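Local coordinates for sporozoite-specific SAG protein (Toxoplasma gondii, PDB 2WNK) that is a SAG2-related surface antigen of the sporozoite stage, built of two SRS domains and probably displayed on the parasite surface, at residues 44-49 with 54-59; 165-168 with 173-176; 33-38 with 80-85. All coordinates share one frame; numbering follows the deposited sequence.

Contact 1: 44-49 with 54-59; sequences STKVCT and SNEAAL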
ATOM      1  N   SER A  44     -15.504 -12.897 -12.889  1.00 21.32           N
ATOM      2  CA  SER A  44     -15.821 -14.261 -12.435  1.00 20.06           C
ATOM      3  C   SER A  44     -14.809 -14.892 -11.472  1.00 19.12           C
ATOM      4  O   SER A  44     -15.057 -15.993 -10.973  1.00 18.64           O
ATOM      5  CB  SER A  44     -15.960 -15.223 -13.625  1.00 20.48           C
ATOM      6  OG  SER A  44     -17.044 -14.887 -14.484  1.00 22.07           O
ATOM      7  N   THR A  45     -13.669 -14.230 -11.265  1.00 17.20           N
ATOM      8  CA  THR A  45     -12.549 -14.785 -10.487  1.00 16.47           C
ATOM      9  C   THR A  45     -12.990 -15.117  -9.081  1.00 16.22           C
ATOM     10  O   THR A  45     -13.705 -14.320  -8.477  1.00 16.48           O
ATOM     11  CB  THR A  45     -11.418 -13.754 -10.357  1.00 15.96           C
ATOM     12  OG1 THR A  45     -10.963 -13.416 -11.675  1.00 14.69           O
ATOM     13  CG2 THR A  45     -10.240 -14.319  -9.572  1.00 13.65           C
ATOM     14  N   LYS A  46     -12.550 -16.271  -8.568  1.00 15.28           N
ATOM     15  CA  LYS A  46     -12.852 -16.646  -7.193  1.00 16.23           C
ATOM     16  C   LYS A  46     -11.577 -16.731  -6.351  1.00 15.69           C
ATOM     17  O   LYS A  46     -10.467 -16.909  -6.896  1.00 16.15           O
ATOM     18  CB  LYS A  46     -13.603 -17.978  -7.153  1.00 16.48           C
ATOM     19  CG  LYS A  46     -14.914 -17.946  -7.935  1.00 18.26           C
ATOM     20  CD  LYS A  46     -15.812 -19.119  -7.549  1.00 20.28           C
ATOM     21  CE  LYS A  46     -16.458 -18.884  -6.182  1.00 19.76           C
ATOM     22  NZ  LYS A  46     -17.266 -20.051  -5.692  1.00 18.48           N
ATOM     23  N   VAL A  47     -11.725 -16.602  -5.036  1.00 14.31           N
ATOM     24  CA  VAL A  47     -10.588 -16.743  -4.117  1.00 13.62           C
ATOM     25  C   VAL A  47     -11.035 -17.677  -3.013  1.00 12.89           C
ATOM     26  O   VAL A  47     -12.232 -17.796  -2.753  1.00 12.91           O
ATOM     27  CB  VAL A  47     -10.195 -15.426  -3.469  1.00 12.76           C
ATOM     28  CG1 VAL A  47      -9.803 -14.396  -4.584  1.00 13.94           C
ATOM     29  CG2 VAL A  47     -11.359 -14.893  -2.573  1.00 13.27           C
ATOM     30  N   CYS A  48     -10.085 -18.303  -2.319  1.00 13.21           N
ATOM     31  CA  CYS A  48     -10.449 -19.028  -1.074  1.00 13.48           C
ATOM     32  C   CYS A  48     -10.446 -18.061   0.104  1.00 12.66           C
ATOM     33  O   CYS A  48      -9.745 -17.043   0.088  1.00 13.31           O
ATOM     34  CB  CYS A  48      -9.523 -20.203  -0.837  1.00 14.00           C
ATOM     35  SG  CYS A  48      -9.718 -21.360  -2.171  1.00 15.33           S
ATOM     36  N   THR A  49     -11.268 -18.364   1.108  1.00 12.78           N
ATOM     37  CA  THR A  49     -11.347 -17.514   2.270  1.00 12.13           C
ATOM     38  C   THR A  49     -10.885 -18.249   3.526  1.00 12.11           C
ATOM     39  O   THR A  49     -10.950 -17.721   4.628  1.00 11.78           O
ATOM     40  CB  THR A  49     -12.787 -16.959   2.456  1.00 13.18           C
ATOM     41  OG1 THR A  49     -13.697 -18.086   2.471  1.00 13.83           O
ATOM     42  CG2 THR A  49     -13.092 -15.973   1.301  1.00 14.44           C
ATOM     43  N   SER A  54     -11.627 -24.576   2.059  1.00 11.65           N
ATOM     44  CA  SER A  54     -12.919 -25.104   2.519  1.00 12.15           C
ATOM     45  C   SER A  54     -14.079 -24.130   2.139  1.00 12.35           C
ATOM     46  O   SER A  54     -15.225 -24.558   1.951  1.00 13.31           O
ATOM     47  CB  SER A  54     -12.906 -25.329   4.040  1.00 12.47           C
ATOM     48  OG  SER A  54     -12.839 -24.069   4.701  1.00 11.26           O
ATOM     49  N   ASN A  55     -13.776 -22.833   2.085  1.00 12.42           N
ATOM     50  CA  ASN A  55     -14.732 -21.778   1.726  1.00 12.95           C
ATOM     51  C   ASN A  55     -14.137 -20.933   0.590  1.00 13.65           C
ATOM     52  O   ASN A  55     -12.929 -20.677   0.591  1.00 13.73           O
ATOM     53  CB  ASN A  55     -15.010 -20.896   2.946  1.00 12.24           C
ATOM     54  CG  ASN A  55     -15.849 -21.602   3.983  1.00 14.98           C
ATOM     55  OD1 ASN A  55     -15.361 -22.517   4.653  1.00 15.64           O
ATOM     56  ND2 ASN A  55     -17.097 -21.163   4.161  1.00 11.98           N
ATOM     57  N   GLU A  56     -14.985 -20.501  -0.343  1.00 14.54           N
ATOM     58  CA  GLU A  56     -14.575 -19.633  -1.449  1.00 16.13           C
ATOM     59  C   GLU A  56     -15.566 -18.519  -1.639  1.00 17.34           C
ATOM     60  O   GLU A  56     -16.753 -18.650  -1.305  1.00 18.01           O
ATOM     61  CB  GLU A  56     -14.594 -20.389  -2.771  1.00 17.13           C
ATOM     62  CG  GLU A  56     -13.743 -21.575  -2.853  1.00 21.44           C
ATOM     63  CD  GLU A  56     -13.963 -22.290  -4.182  1.00 25.64           C
ATOM     64  OE1 GLU A  56     -14.758 -21.776  -5.011  1.00 27.19           O
ATOM     65  OE2 GLU A  56     -13.324 -23.329  -4.395  1.00 27.23           O
ATOM     66  N   ALA A  57     -15.105 -17.453  -2.266  1.00 17.12           N
ATOM     67  CA  ALA A  57     -16.005 -16.350  -2.607  1.00 17.06           C
ATOM     68  C   ALA A  57     -15.554 -15.731  -3.930  1.00 17.10           C
ATOM     69  O   ALA A  57     -14.410 -15.899  -4.323  1.00 16.75           O
ATOM     70  CB  ALA A  57     -15.934 -15.313  -1.527  1.00 18.08           C
ATOM     71  N   ALA A  58     -16.452 -15.004  -4.609  1.00 16.95           N
ATOM     72  CA  ALA A  58     -16.035 -14.207  -5.757  1.00 16.90           C
ATOM     73  C   ALA A  58     -15.101 -13.101  -5.296  1.00 17.17           C
ATOM     74  O   ALA A  58     -15.347 -12.427  -4.274  1.00 17.87           O
ATOM     75  CB  ALA A  58     -17.258 -13.610  -6.468  1.00 16.15           C
ATOM     76  N   LEU A  59     -14.040 -12.888  -6.057  1.00 17.74           N
ATOM     77  CA  LEU A  59     -13.083 -11.858  -5.720  1.00 18.17           C
ATOM     78  C   LEU A  59     -13.725 -10.471  -5.495  1.00 19.93           C
ATOM     79  O   LEU A  59     -13.329  -9.745  -4.579  1.00 19.95           O
ATOM     80  CB  LEU A  59     -11.988 -11.782  -6.791  1.00 17.19           C
ATOM     81  CG  LEU A  59     -11.001 -10.629  -6.615  1.00 17.57           C
ATOM     82  CD1 LEU A  59     -10.202 -10.738  -5.321  1.00 18.70           C
ATOM     83  CD2 LEU A  59     -10.044 -10.599  -7.801  1.00 17.39           C
TER
HETATM   84  O   HOH W   1     -16.100 -17.732   1.706  1.00 16.16           O
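The carbonyl oxygen of Asn55 gathers several groups from Thr49 and Cys48 at the turn end of a short antiparallel hairpin. Thr49 N donates to Asn55 O at 2.9 Å in a nearly straight bond, though the nitrogen stands 41° out of the carbonyl plane of Asn55. Thr49 OG1, turned between its own backbone N and carbonyl carbon (chi1 54°), comes to 3.3 Å from Asn55 O, a weak bond at most, and also touches Asn55 CB. A water beside OG1 bridges weakly to Glu56 O, and the hydroxyl proton is not settled. Cys48 CA adds a C-H...O contact to Asn55 O at 3.4 Å. Further along, Val47 and Ala57 form the hydrogen-bonded pair, with Val47 N reaching Ala57 O and Ala57 N reaching Val47 O, both at 2.9 Å. The open end is tied by Leu59 N, 2.8 Å from Thr45 O.

The side chains reinforce this ladder on both faces. Lys46 bends at its third torsion (75°), which carries NZ across the strand to Glu56 OE1; in this salt bridge NZ meets that oxygen, 3.1 Å away, nearly along its C-O axis. Glu56 OE2 has a second, long and weak ionic partner in Lys36 NZ. Beneath the carboxylate, Glu56 CG rests against Cys48 SG. Towards the open end, the Val47 and Leu59 side chains cross at about a right angle, CG1 meeting CD1 at 3.8 Å, while Thr45 and Leu59 run side by side; Thr45 OG1 is held separately by Glu40 O.

The disulfide from Cys48 to Cys53 staples the connection between strands 46-48 and 56-58. The hairpin lies beside strand 94-101: Cys48 shares backbone hydrogen bonding with Phe97, Val47 packs on Val96 and Phe98, and Pro37, just after strand 34-36, abuts Lys46, Cys48 and Glu56.

Contact 2: 165-168 with 173-176; sequences IKPA and VLQG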
ATOM      1  N   ILE A 165       9.020  10.054  -0.691  1.00 13.46           N
ATOM      2  CA  ILE A 165       8.853  11.351   0.037  1.00 12.03           C
ATOM      3  C   ILE A 165      10.162  12.139  -0.082  1.00 11.64           C
ATOM      4  O   ILE A 165      11.244  11.617   0.193  1.00 10.05           O
ATOM      5  CB  ILE A 165       8.279  11.223   1.422  1.00 13.66           C
ATOM      6  CG1 ILE A 165       7.806  12.608   1.865  1.00 15.10           C
ATOM      7  CG2 ILE A 165       9.255  10.564   2.348  1.00 10.64           C
ATOM      8  CD1 ILE A 165       6.680  12.586   2.868  1.00 20.02           C
ATOM      9  N   LYS A 166      10.060  13.427  -0.419  1.00 11.04           N
ATOM     10  CA  LYS A 166      11.019  14.430  -0.107  1.00 11.08           C
ATOM     11  C   LYS A 166      10.571  15.550   0.797  1.00 10.76           C
ATOM     12  O   LYS A 166       9.450  16.008   0.641  1.00 11.76           O
ATOM     13  CB  LYS A 166      11.340  15.098  -1.463  1.00 10.09           C
ATOM     14  CG  LYS A 166      11.803  14.143  -2.618  1.00 12.73           C
ATOM     15  CD  LYS A 166      12.993  13.308  -2.168  1.00 17.76           C
ATOM     16  CE  LYS A 166      13.519  12.631  -3.427  1.00 23.78           C
ATOM     17  NZ  LYS A 166      14.865  12.074  -3.248  1.00 24.91           N
ATOM     18  N   PRO A 167      11.439  15.989   1.720  1.00  9.38           N
ATOM     19  CA  PRO A 167      12.732  15.361   2.001  1.00  9.23           C
ATOM     20  C   PRO A 167      12.662  13.931   2.506  1.00  9.38           C
ATOM     21  O   PRO A 167      11.730  13.567   3.196  1.00  9.91           O
ATOM     22  CB  PRO A 167      13.290  16.210   3.146  1.00  8.97           C
ATOM     23  CG  PRO A 167      12.661  17.572   2.940  1.00  9.03           C
ATOM     24  CD  PRO A 167      11.222  17.167   2.584  1.00 10.30           C
ATOM     25  N   ALA A 168      13.688  13.134   2.179  1.00  9.90           N
ATOM     26  CA  ALA A 168      13.675  11.735   2.590  1.00 10.71           C
ATOM     27  C   ALA A 168      13.923  11.628   4.083  1.00  9.82           C
ATOM     28  O   ALA A 168      13.391  10.728   4.725  1.00 11.92           O
ATOM     29  CB  ALA A 168      14.740  10.913   1.808  1.00  9.74           C
ATOM     30  N   VAL A 173      12.327  19.353   6.079  1.00  8.76           N
ATOM     31  CA  VAL A 173      11.075  19.751   5.453  1.00  7.24           C
ATOM     32  C   VAL A 173      11.384  20.785   4.373  1.00  7.17           C
ATOM     33  O   VAL A 173      12.462  21.356   4.391  1.00  8.38           O
ATOM     34  CB  VAL A 173      10.113  20.340   6.520  1.00  7.22           C
ATOM     35  CG1 VAL A 173      10.526  21.701   7.029  1.00  8.24           C
ATOM     36  CG2 VAL A 173       8.705  20.382   5.938  1.00  8.73           C
ATOM     37  N   LEU A 174      10.497  21.068   3.439  1.00  7.36           N
ATOM     38  CA  LEU A 174      10.765  22.088   2.454  1.00  6.79           C
ATOM     39  C   LEU A 174       9.894  23.311   2.782  1.00  8.53           C
ATOM     40  O   LEU A 174       8.838  23.180   3.434  1.00  8.30           O
ATOM     41  CB  LEU A 174      10.339  21.548   1.088  1.00  7.37           C
ATOM     42  CG  LEU A 174      11.268  20.410   0.708  1.00  7.66           C
ATOM     43  CD1 LEU A 174      10.450  19.639  -0.313  1.00  8.63           C
ATOM     44  CD2 LEU A 174      12.660  20.895   0.184  1.00 12.22           C
ATOM     45  N   GLN A 175      10.362  24.499   2.409  1.00  7.84           N
ATOM     46  CA  GLN A 175       9.590  25.762   2.661  1.00  7.75           C
ATOM     47  C   GLN A 175       8.500  25.820   1.598  1.00  8.47           C
ATOM     48  O   GLN A 175       8.781  25.593   0.422  1.00  9.13           O
ATOM     49  CB  GLN A 175      10.502  26.965   2.798  1.00  9.07           C
ATOM     50  CG  GLN A 175      11.254  26.873   4.106  1.00 11.60           C
ATOM     51  CD  GLN A 175      12.234  27.973   4.295  1.00 16.58           C
ATOM     52  OE1 GLN A 175      12.498  28.740   3.384  1.00 19.95           O
ATOM     53  NE2 GLN A 175      12.821  28.040   5.481  1.00 17.01           N
ATOM     54  N   GLY A 176       7.272  26.211   1.947  1.00  8.73           N
ATOM     55  CA  GLY A 176       6.330  26.826   0.982  1.00  8.54           C
ATOM     56  C   GLY A 176       6.642  28.169   0.404  1.00  8.94           C
ATOM     57  O   GLY A 176       7.400  28.857   0.983  1.00  8.62           O
TER
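The puckered ring of Pro167 presents its CG-CD edge to Val173 and Leu174. Off that edge, only a little to one side of the mean ring plane, lies the backbone of Val173, its N 3.6 Å from Pro167 CG and its CA hardly farther away. Leu174 sits towards the other face, beyond the CD corner, where its CG comes to 3.7 Å from Pro167 CD. The truly flat group is the cis peptide between Lys166 and Pro167; its carbonyl oxygen, Lys166 O, has Leu174 CD1 as an apolar neighbour at 3.9 Å.

The two side chains slide past each other in opposite directions rather than meeting head on. Leu174 CG stands anti to its own carbonyl carbon and beside the backbone N (chi1 -68°), which brings the branch point, and not just a methyl, up to the ring. CD1 then continues along the proline towards Lys166 O, so one leucine touches both the pyrrolidine and the cis peptide. Val173 sends its own side chain the other way, on to Leu217 and Tyr219, and it contributes mainly backbone to this meeting.

The case illustrates how two successive short strands can abut without pairing with each other. Lys166 takes its backbone hydrogen bonding from Arg220 and Leu174 from Cys218, both on strand 215-222, so both segments bond to the same strand. Strand 182-184 closes in as well: its Glu182 touches both Pro167 and Leu174, and Val183 pairs with Val173.

No hydrogen bond or charge pair joins 165-168 to 173-176. The contact is purely van der Waals, a proline ring against a leucine branch and the Val173 backbone, and so has little directional preference of its own; the relative placement of the segments probably depends on the backbone bonding that each makes to the strands beside it.

Contact 3: 33-38 with 80-85; sequences EEIKPA and NDFTLT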
ATOM      1  N   GLU A  33       0.755 -27.374 -10.554  1.00 16.78           N
ATOM      2  CA  GLU A  33       0.405 -26.489 -11.693  1.00 18.66           C
ATOM      3  C   GLU A  33      -0.626 -25.458 -11.273  1.00 18.39           C
ATOM      4  O   GLU A  33      -0.559 -24.308 -11.709  1.00 17.59           O
ATOM      5  CB  GLU A  33       0.018 -27.355 -12.905  1.00 19.14           C
ATOM      6  CG  GLU A  33      -0.655 -26.622 -13.994  1.00 23.14           C
ATOM      7  CD  GLU A  33      -1.576 -27.537 -14.721  1.00 27.02           C
ATOM      8  OE1 GLU A  33      -2.543 -27.991 -14.079  1.00 29.20           O
ATOM      9  OE2 GLU A  33      -1.314 -27.808 -15.927  1.00 29.39           O
ATOM     10  N   GLU A  34      -1.708 -25.862 -10.610  1.00 17.76           N
ATOM     11  CA  GLU A  34      -3.068 -25.743 -11.130  1.00 16.19           C
ATOM     12  C   GLU A  34      -3.539 -24.908  -9.901  1.00 15.93           C
ATOM     13  O   GLU A  34      -3.410 -25.368  -8.747  1.00 16.04           O
ATOM     14  CB  GLU A  34      -3.926 -27.001 -11.167  1.00 17.19           C
ATOM     15  CG  GLU A  34      -5.420 -26.598 -11.324  1.00 15.10           C
ATOM     16  CD  GLU A  34      -6.371 -27.769 -11.432  1.00 16.72           C
ATOM     17  OE1 GLU A  34      -6.343 -28.424 -12.482  1.00 17.08           O
ATOM     18  OE2 GLU A  34      -7.116 -28.028 -10.468  1.00 16.01           O
ATOM     19  N   ILE A  35      -4.017 -23.678 -10.096  1.00 15.36           N
ATOM     20  CA  ILE A  35      -4.498 -22.883  -8.943  1.00 14.80           C
ATOM     21  C   ILE A  35      -5.931 -23.256  -8.540  1.00 13.73           C
ATOM     22  O   ILE A  35      -6.762 -23.657  -9.388  1.00 14.18           O
ATOM     23  CB  ILE A  35      -4.446 -21.344  -9.217  1.00 13.75           C
ATOM     24  CG1 ILE A  35      -4.583 -20.536  -7.909  1.00 14.64           C
ATOM     25  CG2 ILE A  35      -5.531 -20.962 -10.167  1.00 14.08           C
ATOM     26  CD1 ILE A  35      -4.428 -18.983  -8.129  1.00 14.30           C
ATOM     27  N   LYS A  36      -6.210 -23.129  -7.244  1.00 13.80           N
ATOM     28  CA  LYS A  36      -7.555 -23.284  -6.695  1.00 13.74           C
ATOM     29  C   LYS A  36      -7.883 -22.030  -5.915  1.00 13.68           C
ATOM     30  O   LYS A  36      -7.036 -21.550  -5.175  1.00 13.59           O
ATOM     31  CB  LYS A  36      -7.597 -24.456  -5.726  1.00 14.80           C
ATOM     32  CG  LYS A  36      -8.988 -24.644  -5.144  1.00 15.72           C
ATOM     33  CD  LYS A  36      -9.271 -26.094  -4.954  1.00 26.05           C
ATOM     34  CE  LYS A  36     -10.770 -26.368  -5.057  1.00 27.83           C
ATOM     35  NZ  LYS A  36     -11.360 -26.117  -3.729  1.00 30.37           N
ATOM     36  N   PRO A  37      -9.084 -21.458  -6.099  1.00 14.34           N
ATOM     37  CA  PRO A  37     -10.192 -21.905  -6.952  1.00 14.63           C
ATOM     38  C   PRO A  37      -9.790 -21.913  -8.417  1.00 15.49           C
ATOM     39  O   PRO A  37      -8.932 -21.121  -8.840  1.00 14.61           O
ATOM     40  CB  PRO A  37     -11.255 -20.805  -6.764  1.00 15.10           C
ATOM     41  CG  PRO A  37     -10.883 -20.116  -5.470  1.00 15.01           C
ATOM     42  CD  PRO A  37      -9.374 -20.151  -5.468  1.00 14.35           C
ATOM     43  N   ALA A  38     -10.456 -22.776  -9.181  1.00 15.73           N
ATOM     44  CA  ALA A  38     -10.228 -22.877 -10.629  1.00 16.13           C
ATOM     45  C   ALA A  38     -10.178 -21.495 -11.277  1.00 17.01           C
ATOM     46  O   ALA A  38     -11.066 -20.660 -11.049  1.00 17.53           O
ATOM     47  CB  ALA A  38     -11.332 -23.749 -11.270  1.00 16.68           C
ATOM     48  N   ASN A  80       2.452 -22.023 -13.518  1.00 14.58           N
ATOM     49  CA  ASN A  80       1.622 -20.870 -13.868  1.00 14.59           C
ATOM     50  C   ASN A  80       1.935 -19.666 -12.995  1.00 14.45           C
ATOM     51  O   ASN A  80       2.096 -19.801 -11.800  1.00 13.86           O
ATOM     52  CB  ASN A  80       0.132 -21.205 -13.727  1.00 15.36           C
ATOM     53  CG  ASN A  80      -0.382 -22.040 -14.878  1.00 15.74           C
ATOM     54  OD1 ASN A  80      -0.361 -21.606 -16.035  1.00 17.46           O
ATOM     55  ND2 ASN A  80      -0.808 -23.269 -14.583  1.00 16.57           N
ATOM     56  N   ASP A  81       2.004 -18.491 -13.619  1.00 14.49           N
ATOM     57  CA  ASP A  81       2.305 -17.247 -12.916  1.00 14.03           C
ATOM     58  C   ASP A  81       1.043 -16.417 -12.750  1.00 14.36           C
ATOM     59  O   ASP A  81       0.276 -16.231 -13.700  1.00 14.65           O
ATOM     60  CB  ASP A  81       3.318 -16.440 -13.744  1.00 13.90           C
ATOM     61  CG  ASP A  81       4.741 -17.018 -13.694  1.00 16.09           C
ATOM     62  OD1 ASP A  81       5.082 -17.818 -12.805  1.00 18.07           O
ATOM     63  OD2 ASP A  81       5.563 -16.629 -14.548  1.00 16.66           O
ATOM     64  N   PHE A  82       0.823 -15.928 -11.527  1.00 13.78           N
ATOM     65  CA  PHE A  82      -0.372 -15.184 -11.192  1.00 14.44           C
ATOM     66  C   PHE A  82      -0.032 -13.778 -10.737  1.00 15.24           C
ATOM     67  O   PHE A  82       0.975 -13.584 -10.049  1.00 15.99           O
ATOM     68  CB  PHE A  82      -1.144 -15.906 -10.083  1.00 14.69           C
ATOM     69  CG  PHE A  82      -1.627 -17.236 -10.515  1.00 14.82           C
ATOM     70  CD1 PHE A  82      -0.843 -18.376 -10.325  1.00 12.03           C
ATOM     71  CD2 PHE A  82      -2.790 -17.332 -11.252  1.00 12.42           C
ATOM     72  CE1 PHE A  82      -1.269 -19.601 -10.818  1.00 14.91           C
ATOM     73  CE2 PHE A  82      -3.212 -18.555 -11.735  1.00 13.85           C
ATOM     74  CZ  PHE A  82      -2.452 -19.688 -11.520  1.00 13.39           C
ATOM     75  N   THR A  83      -0.922 -12.839 -11.051  1.00 14.33           N
ATOM     76  CA  THR A  83      -0.745 -11.424 -10.672  1.00 15.41           C
ATOM     77  C   THR A  83      -2.030 -10.923 -10.044  1.00 14.38           C
ATOM     78  O   THR A  83      -3.061 -10.876 -10.700  1.00 15.70           O
ATOM     79  CB  THR A  83      -0.393 -10.561 -11.924  1.00 14.35           C
ATOM     80  OG1 THR A  83       0.754 -11.125 -12.545  1.00 16.66           O
ATOM     81  CG2 THR A  83      -0.059  -9.131 -11.531  1.00 16.35           C
ATOM     82  N   LEU A  84      -1.974 -10.546  -8.766  1.00 14.95           N
ATOM     83  CA  LEU A  84      -3.136 -10.014  -8.102  1.00 15.28           C
ATOM     84  C   LEU A  84      -2.885  -8.527  -7.977  1.00 16.44           C
ATOM     85  O   LEU A  84      -1.898  -8.108  -7.356  1.00 15.54           O
ATOM     86  CB  LEU A  84      -3.313 -10.611  -6.698  1.00 15.47           C
ATOM     87  CG  LEU A  84      -4.499  -9.950  -5.972  1.00 17.01           C
ATOM     88  CD1 LEU A  84      -5.816 -10.551  -6.506  1.00 16.55           C
ATOM     89  CD2 LEU A  84      -4.387 -10.074  -4.410  1.00 18.07           C
ATOM     90  N   THR A  85      -3.768  -7.739  -8.589  1.00 17.00           N
ATOM     91  CA  THR A  85      -3.705  -6.298  -8.490  1.00 17.61           C
ATOM     92  C   THR A  85      -4.811  -5.803  -7.593  1.00 18.53           C
ATOM     93  O   THR A  85      -5.960  -6.201  -7.756  1.00 18.89           O
ATOM     94  CB  THR A  85      -3.908  -5.670  -9.863  1.00 17.67           C
ATOM     95  OG1 THR A  85      -2.825  -6.063 -10.704  1.00 18.86           O
ATOM     96  CG2 THR A  85      -3.911  -4.135  -9.758  1.00 17.72           C
TER
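Ile35 and Phe82 approach from opposite directions and meet over a face of the aromatic ring. The isoleucine is extended: CG1 lies anti to the backbone N (chi1 -165°) and the chain continues straight through its second torsion. This carries Ile35 CD1 to 3.8 Å from the centroid of the Phe82 ring, only 9° off the ring normal, a clear CH-pi contact. CB and CG2 lie off the CZ end of the ring, CG2 beyond its outline on the CE2 side, with CB 3.5 Å and CG2 3.6 Å from Phe82 CZ. The chain thus climbs from outside the CZ end to a methyl over the centre. Phe82 has its own CG anti to the carbonyl carbon, which sends the ring toward Ile35; the ring also meets that of Phe26, the two planes at a shallow angle.

Such packing of an aliphatic chain on an aromatic face belongs to the interior of a beta sandwich, the fold of SRS domains. Strand 34-36 is the outermost strand of a sheet in which it pairs with 94-101, while strand 80-86 is central in the facing sheet between 22-28 and 66-72; the disulfide between Cys28 and Cys100 also spans these sheets. Where strand 34-36 begins, Glu33 and Glu34 both face Gln101, a classic beta bulge.

A polar bridge is made at the bulge. The amide of Asn80 donates ND2 to Glu33 O at 3.1 Å. The N-H points almost straight at the oxygen, which lies in the amide plane, yet the nitrogen stands 43° above the carbonyl plane of Glu33. Glu33 and Asn80 run side by side, the methylene CG of the glutamate 3.4 Å from Asn80 ND2. Beyond CG the glutamate turns away from the amide, and OE1 is bound by Thr103 OG1.

How the contacts relate
From the N terminus, segment 33-38 comes first and meets 80-85 only much later, so contact 3 closes a long loop that ties the two sheets of the first SRS domain together. Contact 1 is nested inside that loop: the chain leaves 33-38, forms the hairpin of 44-49 and 54-59, and only then reaches 80-85. The two contacts touch through segment 33-38, and their centres lie about 12 Å apart. Contact 2 follows in series, closing a short loop in the second SRS domain. Its centre is about 43 Å from that of contact 1 and 41 Å from that of contact 3, across the chain's centre.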